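Local coordinates for protein peptidoglycan glycosyltransferase (Eggerthella lenta, PDB 4MNR) that belongs to the penicillin-binding proteins and contains a domain built on the beta-lactamase-like fold, at residues A[172-177]-A[272-277]; A[131-136]-A[143-148]. One frame throughout, in Å; residues are numbered along the deposited sequence. Where two conformers were deposited one is given.

Interaction 1 (A[172-177]-A[272-277])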
# COMPACT_ATOMS: atom_id res chain seq x y z
N LEU A 172 2.16 -6.77 -16.96
CA LEU A 172 0.91 -6.02 -17.03
C LEU A 172 0.14 -5.99 -15.72
O LEU A 172 -0.87 -5.27 -15.61
CB LEU A 172 0.02 -6.56 -18.15
CG LEU A 172 0.40 -6.14 -19.57
CD1 LEU A 172 -0.41 -6.92 -20.59
CD2 LEU A 172 0.22 -4.64 -19.77
N VAL A 173 0.59 -6.74 -14.73
CA VAL A 173 -0.12 -6.84 -13.47
C VAL A 173 0.00 -5.54 -12.67
O VAL A 173 1.10 -5.03 -12.48
CB VAL A 173 0.37 -8.02 -12.62
CG1 VAL A 173 -0.29 -8.02 -11.24
CG2 VAL A 173 0.11 -9.34 -13.34
N ASP A 174 -1.14 -5.01 -12.23
CA ASP A 174 -1.15 -3.86 -11.33
C ASP A 174 -0.87 -4.35 -9.92
O ASP A 174 -1.74 -4.92 -9.26
CB ASP A 174 -2.52 -3.17 -11.39
CG ASP A 174 -2.62 -1.93 -10.49
OD1 ASP A 174 -1.90 -1.83 -9.48
OD2 ASP A 174 -3.44 -1.04 -10.80
N ARG A 175 0.35 -4.16 -9.45
CA ARG A 175 0.71 -4.64 -8.13
C ARG A 175 0.41 -3.67 -7.01
O ARG A 175 0.35 -4.07 -5.85
CB ARG A 175 2.20 -5.01 -8.09
CG ARG A 175 2.51 -6.30 -8.84
CD ARG A 175 4.02 -6.58 -8.82
NE ARG A 175 4.29 -7.98 -9.14
CZ ARG A 175 4.32 -8.47 -10.38
NH1 ARG A 175 4.14 -7.68 -11.43
NH2 ARG A 175 4.54 -9.77 -10.56
N ALA A 176 0.25 -2.39 -7.34
CA ALA A 176 0.05 -1.37 -6.31
C ALA A 176 -1.37 -1.30 -5.77
O ALA A 176 -1.58 -1.04 -4.57
CB ALA A 176 0.48 0.01 -6.84
N ALA A 177 -2.34 -1.49 -6.65
CA ALA A 177 -3.74 -1.43 -6.26
C ALA A 177 -4.42 -2.77 -6.47
O ALA A 177 -5.38 -3.09 -5.77
CB ALA A 177 -4.47 -0.37 -7.05
N PHE A 272 -12.52 2.77 -5.81
CA PHE A 272 -11.29 3.27 -6.42
C PHE A 272 -11.43 3.16 -7.94
O PHE A 272 -12.09 2.24 -8.43
CB PHE A 272 -10.07 2.49 -5.88
CG PHE A 272 -8.75 3.20 -6.06
CD1 PHE A 272 -8.50 4.40 -5.41
CD2 PHE A 272 -7.76 2.67 -6.88
CE1 PHE A 272 -7.30 5.06 -5.58
CE2 PHE A 272 -6.56 3.32 -7.04
CZ PHE A 272 -6.33 4.52 -6.40
N PRO A 273 -10.85 4.12 -8.69
CA PRO A 273 -11.02 4.07 -10.15
C PRO A 273 -10.31 2.88 -10.80
O PRO A 273 -10.72 2.46 -11.88
CB PRO A 273 -10.43 5.40 -10.63
CG PRO A 273 -9.54 5.85 -9.52
CD PRO A 273 -10.21 5.37 -8.26
N LEU A 274 -9.28 2.36 -10.16
CA LEU A 274 -8.60 1.18 -10.67
C LEU A 274 -9.09 -0.03 -9.88
O LEU A 274 -9.45 0.10 -8.72
CB LEU A 274 -7.09 1.32 -10.50
CG LEU A 274 -6.49 2.65 -10.97
CD1 LEU A 274 -4.99 2.63 -10.77
CD2 LEU A 274 -6.86 2.94 -12.42
N TYR A 275 -9.10 -1.19 -10.52
CA TYR A 275 -9.49 -2.42 -9.85
C TYR A 275 -8.66 -2.61 -8.60
O TYR A 275 -7.43 -2.58 -8.66
CB TYR A 275 -9.29 -3.62 -10.75
CG TYR A 275 -9.46 -4.91 -10.00
CD1 TYR A 275 -10.71 -5.32 -9.58
CD2 TYR A 275 -8.36 -5.70 -9.69
CE1 TYR A 275 -10.88 -6.50 -8.87
CE2 TYR A 275 -8.52 -6.89 -8.98
CZ TYR A 275 -9.78 -7.28 -8.58
OH TYR A 275 -9.95 -8.46 -7.88
N THR A 276 -9.33 -2.79 -7.47
CA THR A 276 -8.65 -3.04 -6.21
C THR A 276 -9.41 -4.13 -5.47
O THR A 276 -10.57 -3.95 -5.09
CB THR A 276 -8.61 -1.77 -5.33
OG1 THR A 276 -8.08 -0.67 -6.07
CG2 THR A 276 -7.75 -1.99 -4.10
N PRO A 277 -8.77 -5.30 -5.28
CA PRO A 277 -9.47 -6.37 -4.56
C PRO A 277 -9.65 -5.99 -3.09
O PRO A 277 -8.82 -5.29 -2.51
CB PRO A 277 -8.52 -7.56 -4.69
CG PRO A 277 -7.15 -6.94 -4.85
CD PRO A 277 -7.39 -5.66 -5.63
O HOH W 1 -5.85 -2.50 -10.85
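An Asx motif at D174 presents A177 to the loop of T276, joining two irregular segments of the penicillin-binding domain without any direct hydrogen bond between them. Within 172-177, D174 OD1 accepts the backbone N of A177 at 2.9 Å. The bond is nearly straight, 171° at the hydrogen, although the donor comes from above the carboxylate plane. CG of D174 stands anti to the backbone N (chi1 -179°); one carboxylate oxygen, OD1, serves the Asx motif, and the other, OD2, meets L274 CD1, the two side chains crossing at about a right angle. A water bridges the two segments: it donates to D174 OD2 at 2.8 Å and to Y275 O at 2.7 Å, so one solvent molecule satisfies two acceptors. Several of the direct contacts gather round A177 O. T276 CA lies 3.3 Å from A177 O in a CA-H...O contact, T276 CG2 comes to 3.1 Å from A177 O, and P277 CD closes in on the same oxygen. A177 CB meets the F272 ring obliquely, 4.2 Å from CE2. F272 also packs on M145 of the hairpin strand 142-148, which places this loop pair over the sheet, and R175 forms a salt bridge with E432. T276 also bonds within its own loop: OG1 donates to L274 O at 3.1 Å, from above that carbonyl plane.

Interaction 2 (A[131-136]-A[143-148]); sequences ACVVMD and LAMASA
This contact, with V134 paired to A144 and C132 to A146, is an antiparallel beta hairpin at one margin of the five-stranded sheet of the penicillin-binding domain. The strand segments run at 177° to one another. C132 and A146 form a hydrogen-bonded pair whose two bonds are equal in length: C132 N reaches A146 O at 2.9 Å, and A146 N reaches C132 O at 2.9 Å. V134 N likewise donates to A144 O at 2.9 Å, but the return bond is shared, for V134 O takes both A144 N at 3.3 Å and L143 N at 2.8 Å, from the same face of its carbonyl plane. L143 and A144 together facing V134 make a classic beta bulge. V134 packs against the bulge with both branches: CG2 rests 3.8 Å from A144 CB, while CG1 touches L143 CB. On the face of A131, V133 and S147, V133 lies side by side with selenomethionine M145; the latter's chain bends at chi3 (-94°), which brings CE to 4.0 Å from V133 CG2. Helix 321-332 packs against A131 and V133, and helix 115-125 against C132, A144 and A146. Chemically, V134 O accepts from both L143 N and A144 N, so the N-H of the additional residue is satisfied by a carbonyl already in the sheet.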
# COMPACT_ATOMS: atom_id res chain seq x y z
N ALA A 131 5.73 -3.10 -5.55
CA ALA A 131 4.89 -1.93 -5.73
C ALA A 131 5.15 -0.90 -4.67
O ALA A 131 5.63 -1.22 -3.58
CB ALA A 131 3.42 -2.34 -5.69
N CYS A 132 4.80 0.34 -4.99
CA CYS A 132 4.99 1.44 -4.06
C CYS A 132 3.85 2.44 -4.19
O CYS A 132 3.48 2.80 -5.31
CB CYS A 132 6.33 2.12 -4.35
SG CYS A 132 6.67 3.54 -3.28
N VAL A 133 3.29 2.86 -3.05
CA VAL A 133 2.24 3.88 -3.04
C VAL A 133 2.67 5.00 -2.09
O VAL A 133 3.13 4.72 -0.99
CB VAL A 133 0.89 3.29 -2.58
CG1 VAL A 133 -0.15 4.41 -2.38
CG2 VAL A 133 0.38 2.24 -3.57
N VAL A 134 2.54 6.25 -2.53
CA VAL A 134 2.85 7.40 -1.68
C VAL A 134 1.57 8.21 -1.62
O VAL A 134 0.96 8.49 -2.65
CB VAL A 134 3.96 8.28 -2.29
CG1 VAL A 134 4.24 9.47 -1.40
CG2 VAL A 134 5.24 7.48 -2.50
N MSE A 135 1.18 8.59 -0.41
CA MSE A 135 -0.08 9.30 -0.19
C MSE A 135 0.14 10.55 0.65
O MSE A 135 1.09 10.63 1.43
CB MSE A 135 -1.08 8.40 0.54
CG MSE A 135 -1.35 7.09 -0.15
SE MSE A 135 -2.93 6.19 0.55
CE MSE A 135 -4.23 7.28 -0.38
N ASP A 136 -0.77 11.51 0.49
CA ASP A 136 -0.87 12.63 1.43
C ASP A 136 -1.89 12.21 2.47
O ASP A 136 -3.07 12.06 2.16
CB ASP A 136 -1.34 13.89 0.72
CG ASP A 136 -1.48 15.09 1.67
OD1 ASP A 136 -1.46 14.90 2.91
OD2 ASP A 136 -1.61 16.23 1.18
N LEU A 143 0.11 10.49 -4.40
CA LEU A 143 1.21 11.26 -4.99
C LEU A 143 2.10 10.41 -5.90
O LEU A 143 2.76 10.94 -6.79
CB LEU A 143 2.07 11.90 -3.89
CG LEU A 143 1.32 12.71 -2.82
CD1 LEU A 143 2.28 13.29 -1.79
CD2 LEU A 143 0.50 13.85 -3.43
N ALA A 144 2.13 9.10 -5.66
CA ALA A 144 2.83 8.15 -6.52
C ALA A 144 2.18 6.77 -6.39
O ALA A 144 1.71 6.39 -5.32
CB ALA A 144 4.34 8.05 -6.16
N MSE A 145 2.14 6.03 -7.49
CA MSE A 145 1.60 4.69 -7.49
C MSE A 145 2.34 3.94 -8.58
O MSE A 145 2.15 4.22 -9.77
CB MSE A 145 0.08 4.70 -7.72
CG MSE A 145 -0.55 3.33 -7.76
SE MSE A 145 -2.51 3.46 -7.72
CE MSE A 145 -2.73 3.28 -5.81
N ALA A 146 3.24 3.04 -8.18
CA ALA A 146 4.13 2.33 -9.11
C ALA A 146 4.09 0.82 -8.93
O ALA A 146 4.01 0.32 -7.81
CB ALA A 146 5.57 2.80 -8.96
N SER A 147 4.17 0.11 -10.05
CA SER A 147 4.29 -1.35 -10.03
C SER A 147 5.51 -1.73 -10.86
O SER A 147 5.88 -1.01 -11.80
CB SER A 147 3.05 -2.01 -10.62
OG SER A 147 1.88 -1.57 -9.95
N ALA A 148 6.14 -2.85 -10.51
CA ALA A 148 7.27 -3.37 -11.26
C ALA A 148 7.14 -4.89 -11.32
O ALA A 148 6.73 -5.51 -10.36
CB ALA A 148 8.58 -2.98 -10.57

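How the interactions relate
Both contacts lie in the penicillin-binding domain, their centres about 11 Å apart, and they come in series along the chain: the hairpin of interaction 2 is complete before the 172-177 loop of interaction 1 begins. They nevertheless touch. In the conformer given, the hydroxyl of S147, on strand 142-148, probably accepts from A176 N and more weakly from R175 N, while A176 packs on A131, V133 and M145. The loop thus sits on the same sheet face as those side chains, and segment 272-277, some 95 residues later, joins it there. The two loops therefore meet beside the hairpin, 172-177 touching it through several residues and 272-277 through F272.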